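Side-chain contacts in alkaline serine protease (Pseudoalteromonas sp., PDB 1Y9Z), which probably hydrolyses peptide bonds in proteins as a cold-adapted, subtilisin-like serine endopeptidase: residues A[234-239]-A[245-250]; A[280-285]-A[292-297]; A[307-312]-A[343-348]. All blocks are in the same frame, centred on the assembly; numbering follows the deposited sequence.

Contact 1 (A[234-239]-A[245-250])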
# COMPACT_ATOMS: atom_id res chain seq x y z
N HIS A 234 10.91 11.65 0.59
CA HIS A 234 11.96 10.75 0.12
C HIS A 234 12.47 9.77 1.16
O HIS A 234 12.92 10.17 2.24
CB HIS A 234 13.16 11.54 -0.42
CG HIS A 234 13.13 11.76 -1.90
ND1 HIS A 234 12.53 10.88 -2.78
CD2 HIS A 234 13.67 12.73 -2.67
CE1 HIS A 234 12.71 11.30 -4.01
NE2 HIS A 234 13.40 12.43 -3.98
N ASN A 235 12.38 8.49 0.84
CA ASN A 235 12.85 7.44 1.72
C ASN A 235 14.37 7.41 1.56
O ASN A 235 14.92 6.59 0.82
CB ASN A 235 12.25 6.09 1.31
CG ASN A 235 12.59 4.97 2.28
OD1 ASN A 235 12.27 3.81 2.04
ND2 ASN A 235 13.23 5.32 3.39
N ARG A 236 15.04 8.32 2.26
CA ARG A 236 16.49 8.45 2.20
C ARG A 236 17.26 7.42 3.02
O ARG A 236 16.92 7.15 4.17
CB ARG A 236 16.90 9.86 2.64
CG ARG A 236 18.39 10.14 2.65
CD ARG A 236 18.64 11.63 2.82
NE ARG A 236 20.05 12.01 2.86
CZ ARG A 236 20.73 12.25 3.97
NH1 ARG A 236 22.01 12.59 3.91
NH2 ARG A 236 20.13 12.15 5.15
N LEU A 237 18.29 6.86 2.40
CA LEU A 237 19.15 5.88 3.03
C LEU A 237 20.60 6.32 2.87
O LEU A 237 21.00 6.77 1.80
CB LEU A 237 18.99 4.51 2.36
CG LEU A 237 17.59 3.88 2.26
CD1 LEU A 237 17.70 2.57 1.50
CD2 LEU A 237 17.01 3.66 3.64
N THR A 238 21.38 6.21 3.94
CA THR A 238 22.79 6.57 3.90
C THR A 238 23.60 5.41 4.46
O THR A 238 23.07 4.54 5.14
CB THR A 238 23.08 7.85 4.73
OG1 THR A 238 22.71 7.63 6.10
CG2 THR A 238 22.30 9.03 4.17
N PRO A 239 24.91 5.37 4.15
CA PRO A 239 25.77 4.29 4.64
C PRO A 239 25.76 4.10 6.16
O PRO A 239 25.78 5.06 6.92
CB PRO A 239 27.15 4.67 4.10
CG PRO A 239 27.08 6.17 4.02
CD PRO A 239 25.71 6.38 3.43
N ALA A 245 21.17 2.51 5.99
CA ALA A 245 20.17 2.67 7.03
C ALA A 245 19.37 3.95 6.77
O ALA A 245 19.85 4.86 6.10
CB ALA A 245 20.84 2.74 8.40
N PRO A 246 18.14 4.02 7.30
CA PRO A 246 17.31 5.21 7.09
C PRO A 246 17.92 6.49 7.67
O PRO A 246 18.41 6.51 8.80
CB PRO A 246 15.99 4.83 7.77
CG PRO A 246 16.44 3.93 8.88
CD PRO A 246 17.46 3.06 8.18
N ALA A 247 17.88 7.55 6.87
CA ALA A 247 18.40 8.85 7.26
C ALA A 247 17.45 9.90 6.69
O ALA A 247 17.82 10.69 5.82
CB ALA A 247 19.80 9.05 6.70
N PRO A 248 16.20 9.91 7.17
CA PRO A 248 15.21 10.87 6.68
C PRO A 248 15.52 12.32 7.01
O PRO A 248 16.03 12.62 8.09
CB PRO A 248 13.92 10.40 7.34
CG PRO A 248 14.41 9.88 8.66
CD PRO A 248 15.63 9.08 8.25
N ILE A 249 15.21 13.21 6.08
CA ILE A 249 15.40 14.63 6.29
C ILE A 249 14.00 15.19 6.54
O ILE A 249 13.18 15.25 5.62
CB ILE A 249 16.00 15.35 5.07
CG1 ILE A 249 17.42 14.85 4.81
CG2 ILE A 249 16.01 16.86 5.30
CD1 ILE A 249 18.39 15.09 5.95
N ASN A 250 13.73 15.55 7.79
CA ASN A 250 12.44 16.12 8.15
C ASN A 250 12.61 17.59 8.47
O ASN A 250 13.11 17.95 9.54
CB ASN A 250 11.85 15.38 9.36
CG ASN A 250 11.48 13.95 9.05
OD1 ASN A 250 10.96 13.65 7.97
ND2 ASN A 250 11.74 13.05 9.98
O HOH W 1 14.22 12.50 3.30
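Arg-236 and Ala-247 are joined by two hydrogen bonds where the antiparallel beta hairpin of strands 232-240 and 243-246 gives way to loop, in what is probably the inserted beta-barrel domain of this subtilisin-like protease. One bond is a backbone bond, Ala-247 N to Arg-236 O (2.9 Å), almost straight at its hydrogen (173°) although the donor stands above the carbonyl plane. The other returns from the side chain: Arg-236 NH2 donates to Ala-247 O at 2.8 Å, bent to 149°, with the oxygen at the edge of the guanidinium and modestly tilted from its plane. A chain extended as far as NE makes this possible, since CG lies anti to the backbone N (chi1 179°) and the methylenes run past that same carbonyl, CD of Arg-236 coming to 3.2 Å from Ala-247 O. The guanidinium is also covered: CG2 of Thr-238, two residues on along the strand, lies over the centre of one face, 3.5 Å above the plane, while CD1 of Ile-249 approaches NH2 obliquely to 3.5 Å. Asp-324 forms a salt bridge with NE, so the group is gripped by neutral and charged acceptors alike. The methyl of Ala-247 touches both neighbours, its CB 3.3 Å from Thr-238 OG1 and also beside Arg-236 NH2.

Farther along the hairpin, Thr-238 and Ala-245 form a hydrogen-bonded pair, each amide donating to the other's carbonyl. Leu-237 and Pro-246 form the neighbouring non-hydrogen-bonded pair, with side chains on the other face of the sheet; there CD2 of Leu-237 rests 3.8 Å from Pro-246 CA. Beyond the paired residues a water takes over from direct bonding: it donates to His-234 O and accepts from Ile-249 N at 3.0 Å.

Contact 2 (A[280-285]-A[292-297])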
# COMPACT_ATOMS: atom_id res chain seq x y z
N GLU A 280 12.48 16.43 -13.19
CA GLU A 280 11.91 15.18 -13.68
C GLU A 280 12.86 14.06 -13.30
O GLU A 280 14.08 14.20 -13.38
CB GLU A 280 11.74 15.23 -15.20
CG GLU A 280 11.12 13.98 -15.80
CD GLU A 280 11.08 14.02 -17.31
OE1 GLU A 280 12.16 14.10 -17.93
OE2 GLU A 280 9.97 13.98 -17.88
N ARG A 281 12.29 12.93 -12.88
CA ARG A 281 13.09 11.78 -12.50
C ARG A 281 13.79 11.18 -13.72
O ARG A 281 13.17 10.97 -14.76
CB ARG A 281 12.20 10.72 -11.85
CG ARG A 281 12.90 9.40 -11.56
CD ARG A 281 11.98 8.41 -10.86
NE ARG A 281 11.60 8.88 -9.53
CZ ARG A 281 10.36 9.16 -9.14
NH1 ARG A 281 9.34 9.02 -9.98
NH2 ARG A 281 10.14 9.60 -7.91
N VAL A 282 15.09 10.93 -13.59
CA VAL A 282 15.87 10.33 -14.67
C VAL A 282 16.12 8.88 -14.28
O VAL A 282 16.83 8.61 -13.31
CB VAL A 282 17.22 11.04 -14.88
CG1 VAL A 282 18.03 10.32 -15.94
CG2 VAL A 282 16.98 12.49 -15.29
N GLY A 283 15.54 7.96 -15.03
CA GLY A 283 15.70 6.55 -14.73
C GLY A 283 14.60 6.11 -13.78
O GLY A 283 13.73 6.90 -13.42
N ASN A 284 14.62 4.84 -13.39
CA ASN A 284 13.62 4.30 -12.47
C ASN A 284 14.19 3.17 -11.64
O ASN A 284 15.09 2.45 -12.07
CB ASN A 284 12.39 3.81 -13.23
CG ASN A 284 11.44 4.93 -13.59
OD1 ASN A 284 11.19 5.20 -14.77
ND2 ASN A 284 10.91 5.60 -12.58
N GLN A 285 13.65 3.01 -10.43
CA GLN A 285 14.09 1.96 -9.53
C GLN A 285 13.77 0.59 -10.10
O GLN A 285 12.70 0.37 -10.68
CB GLN A 285 13.41 2.13 -8.17
CG GLN A 285 13.81 1.07 -7.15
CD GLN A 285 13.34 1.42 -5.76
OE1 GLN A 285 13.68 2.47 -5.22
NE2 GLN A 285 12.55 0.53 -5.16
N ILE A 292 18.75 9.25 -6.66
CA ILE A 292 19.79 10.21 -6.28
C ILE A 292 20.30 11.10 -7.42
O ILE A 292 20.78 12.21 -7.18
CB ILE A 292 21.00 9.47 -5.66
CG1 ILE A 292 22.03 10.48 -5.12
CG2 ILE A 292 21.65 8.55 -6.69
CD1 ILE A 292 21.50 11.34 -3.99
N ASN A 293 20.20 10.63 -8.66
CA ASN A 293 20.68 11.42 -9.79
C ASN A 293 19.96 12.75 -9.99
O ASN A 293 20.59 13.80 -9.95
CB ASN A 293 20.63 10.58 -11.07
CG ASN A 293 21.55 9.38 -11.00
OD1 ASN A 293 22.73 9.51 -10.67
ND2 ASN A 293 21.02 8.20 -11.31
N SER A 294 18.65 12.71 -10.19
CA SER A 294 17.88 13.94 -10.37
C SER A 294 17.90 14.76 -9.09
O SER A 294 17.99 15.98 -9.11
CB SER A 294 16.43 13.63 -10.76
OG SER A 294 16.34 13.13 -12.08
N THR A 295 17.80 14.06 -7.95
CA THR A 295 17.79 14.72 -6.65
C THR A 295 19.08 15.50 -6.40
O THR A 295 19.03 16.67 -6.01
CB THR A 295 17.60 13.69 -5.52
OG1 THR A 295 16.42 12.92 -5.77
CG2 THR A 295 17.46 14.39 -4.17
N LYS A 296 20.22 14.87 -6.63
CA LYS A 296 21.51 15.52 -6.41
C LYS A 296 21.76 16.66 -7.39
O LYS A 296 22.41 17.65 -7.04
CB LYS A 296 22.65 14.50 -6.50
CG LYS A 296 24.01 15.07 -6.16
CD LYS A 296 25.08 13.98 -6.14
CE LYS A 296 26.43 14.54 -5.77
NZ LYS A 296 27.47 13.48 -5.71
N ALA A 297 21.26 16.54 -8.61
CA ALA A 297 21.43 17.59 -9.60
C ALA A 297 20.89 18.89 -9.01
O ALA A 297 21.51 19.95 -9.12
CB ALA A 297 20.68 17.24 -10.88
O HOH W 2 17.03 10.32 -10.89
O HOH W 3 19.46 8.17 -13.37
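A beta-alpha-beta crossover, made of strand 275-280, helix 291-300 and the parallel strand 305-309, is tied at its first connection by Ser-294, whose hydroxyl reaches from the helix to the backbone leaving the strand. Ser-294 OG donates to Glu-280 O at 2.8 Å, the donor tilted 19° from the carbonyl plane. The same oxygen accepts from Val-282 N at 2.9 Å, but that bond is weak, with only 128° at the hydrogen. The first torsion of Ser-294 (chi1 -71°) sets OG beside its own backbone N and directs it between these two groups. Val-282 closes over the hydroxyl with one branch, CG2 approaching OG to 3.3 Å. Phe-267 of strand 266-268 packs on both Val-282 and Ser-294.

A second tier runs through water. One molecule donates to Val-282 O and accepts from Ser-294 N, each at 3.0 Å, linking the amide of Ser-294 to the carbonyl of Val-282, two residues beyond Glu-280. Another water also donates to Val-282 O and accepts, weakly, from Asn-293 ND2. The CB of Arg-281 points away from the helix segment, and its NE forms a salt bridge with Glu-291. The chemistry is therefore that of a neutral polar clasp: a buried hydroxyl acts as both donor and acceptor, joining side chain to main chain without using charge.

Contact 3 (A[307-312]-A[343-348])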
# COMPACT_ATOMS: atom_id res chain seq x y z
N ILE A 307 11.76 18.72 -5.44
CA ILE A 307 10.55 18.02 -5.85
C ILE A 307 10.83 17.23 -7.12
O ILE A 307 11.03 17.81 -8.18
CB ILE A 307 9.40 18.99 -6.14
CG1 ILE A 307 9.08 19.83 -4.91
CG2 ILE A 307 8.17 18.20 -6.57
CD1 ILE A 307 8.07 20.93 -5.17
N VAL A 308 10.86 15.91 -7.00
CA VAL A 308 11.10 15.04 -8.14
C VAL A 308 9.78 14.50 -8.66
O VAL A 308 8.98 13.97 -7.88
CB VAL A 308 11.99 13.84 -7.75
CG1 VAL A 308 12.18 12.91 -8.94
CG2 VAL A 308 13.33 14.33 -7.23
N TYR A 309 9.52 14.65 -9.96
CA TYR A 309 8.28 14.13 -10.52
C TYR A 309 8.55 13.01 -11.51
O TYR A 309 9.60 12.96 -12.16
CB TYR A 309 7.44 15.24 -11.17
CG TYR A 309 8.03 15.93 -12.38
CD1 TYR A 309 8.97 16.95 -12.25
CD2 TYR A 309 7.59 15.61 -13.67
CE1 TYR A 309 9.46 17.64 -13.37
CE2 TYR A 309 8.07 16.29 -14.79
CZ TYR A 309 9.00 17.30 -14.63
OH TYR A 309 9.46 17.99 -15.74
N SER A 310 7.60 12.08 -11.59
CA SER A 310 7.72 10.92 -12.46
C SER A 310 7.94 11.21 -13.94
O SER A 310 7.42 12.19 -14.48
CB SER A 310 6.47 10.04 -12.31
OG SER A 310 6.31 9.62 -10.97
N ASN A 311 8.71 10.34 -14.58
CA ASN A 311 8.97 10.46 -16.01
C ASN A 311 7.90 9.67 -16.75
O ASN A 311 7.07 9.01 -16.12
CB ASN A 311 10.36 9.91 -16.34
CG ASN A 311 10.61 8.54 -15.74
OD1 ASN A 311 9.83 7.61 -15.95
ND2 ASN A 311 11.70 8.41 -15.00
N SER A 312 7.92 9.73 -18.07
CA SER A 312 6.92 9.03 -18.89
C SER A 312 6.97 7.51 -18.80
O SER A 312 5.96 6.84 -19.05
CB SER A 312 7.06 9.46 -20.35
OG SER A 312 8.33 9.13 -20.86
N ALA A 343 1.81 19.91 -13.58
CA ALA A 343 0.94 20.97 -13.09
C ALA A 343 1.78 22.03 -12.38
O ALA A 343 1.50 23.22 -12.47
CB ALA A 343 -0.10 20.40 -12.13
N LEU A 344 2.82 21.57 -11.69
CA LEU A 344 3.72 22.47 -10.97
C LEU A 344 4.50 23.37 -11.93
O LEU A 344 4.97 24.43 -11.54
CB LEU A 344 4.68 21.67 -10.10
CG LEU A 344 4.06 21.02 -8.86
CD1 LEU A 344 5.06 20.07 -8.21
CD2 LEU A 344 3.63 22.11 -7.88
N LYS A 345 4.62 22.93 -13.18
CA LYS A 345 5.34 23.71 -14.19
C LYS A 345 4.69 25.08 -14.37
O LYS A 345 5.37 26.08 -14.60
CB LYS A 345 5.34 22.99 -15.54
CG LYS A 345 6.31 21.83 -15.65
CD LYS A 345 6.19 21.16 -17.01
CE LYS A 345 7.27 20.11 -17.22
NZ LYS A 345 8.62 20.71 -17.28
N ALA A 346 3.37 25.12 -14.26
CA ALA A 346 2.61 26.35 -14.42
C ALA A 346 2.79 27.30 -13.23
O ALA A 346 2.44 28.47 -13.32
CB ALA A 346 1.14 26.03 -14.61
N LYS A 347 3.33 26.78 -12.14
CA LYS A 347 3.53 27.58 -10.94
C LYS A 347 4.98 28.04 -10.75
O LYS A 347 5.33 28.59 -9.71
CB LYS A 347 3.07 26.80 -9.70
CG LYS A 347 1.63 26.33 -9.77
CD LYS A 347 0.67 27.49 -9.98
CE LYS A 347 -0.76 27.00 -10.10
NZ LYS A 347 -1.71 28.12 -10.34
N LEU A 348 5.81 27.80 -11.75
CA LEU A 348 7.22 28.19 -11.68
C LEU A 348 7.38 29.67 -11.35
O LEU A 348 6.69 30.52 -11.91
CB LEU A 348 7.93 27.87 -12.99
CG LEU A 348 8.11 26.38 -13.32
CD1 LEU A 348 8.80 26.23 -14.67
CD2 LEU A 348 8.93 25.72 -12.23
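Ile-307 and Leu-344 make the close-packed part of this strand-to-helix contact, reaching toward each other tip to tip until CG2 of Ile-307 lies 4.0 Å from CD1 of Leu-344. Both residues are buried, and both side chains leave the backbone toward the opposing segment. The main chains stay well apart: the nearest CA atoms, those of Tyr-309 and Leu-344, are 9.5 Å from each other, so side chains alone bridge the interval.

The other side is polar and more open, since Lys-345 is partly exposed. Tyr-309 and Lys-345 cross at about a right angle, the lysine bending at its last torsion (chi4 -66°) to bring its end over to the phenol. CE of Lys-345 comes to 3.4 Å from Tyr-309 OH, and NZ to 3.2 Å from the same oxygen. Both polar ends have a partner in Glu-259, which forms a salt bridge to Lys-345 NZ through OE1 and a hydrogen bond with Tyr-309 OH through OE2; one carboxylate thus spans both groups, and would probably favour a charged lysine. Tyr-309 is buried, whereas Lys-345 begins a type I turn that ends at Leu-348, which is exposed.

The contact sets helix 338-345, through Leu-344 and Lys-345, against strand 305-309 of the mixed sheet. Ile-307 packs also on Ile-276 and Leu-278 of strand 275-280 and on Val-334 and Val-336 of strand 333-336, while strand 214-221 supplies Ile-219 to Ile-307 and Ile-221 to Leu-344.

Contacts 1, 2 and 3 follow one another along the chain, each closing before the next opens. The centres of contacts 1 and 2 lie about 16 Å apart, those of contacts 2 and 3 about 13 Å, and those of contacts 1 and 3 about 23 Å. Contacts 1 and 3 reach one mixed sheet through strands 232-240 and 305-309; contact 2 begins at the end of strand 275-280 of the same sheet and passes to helix 291-300. Arg-281 N lies 2.8 Å from Tyr-309 O, a probable hydrogen bond joining contacts 2 and 3. None includes a residue of the phenylmethanesulfonic acid pocket; the three join strands and helices within what is probably the inserted beta-barrel domain.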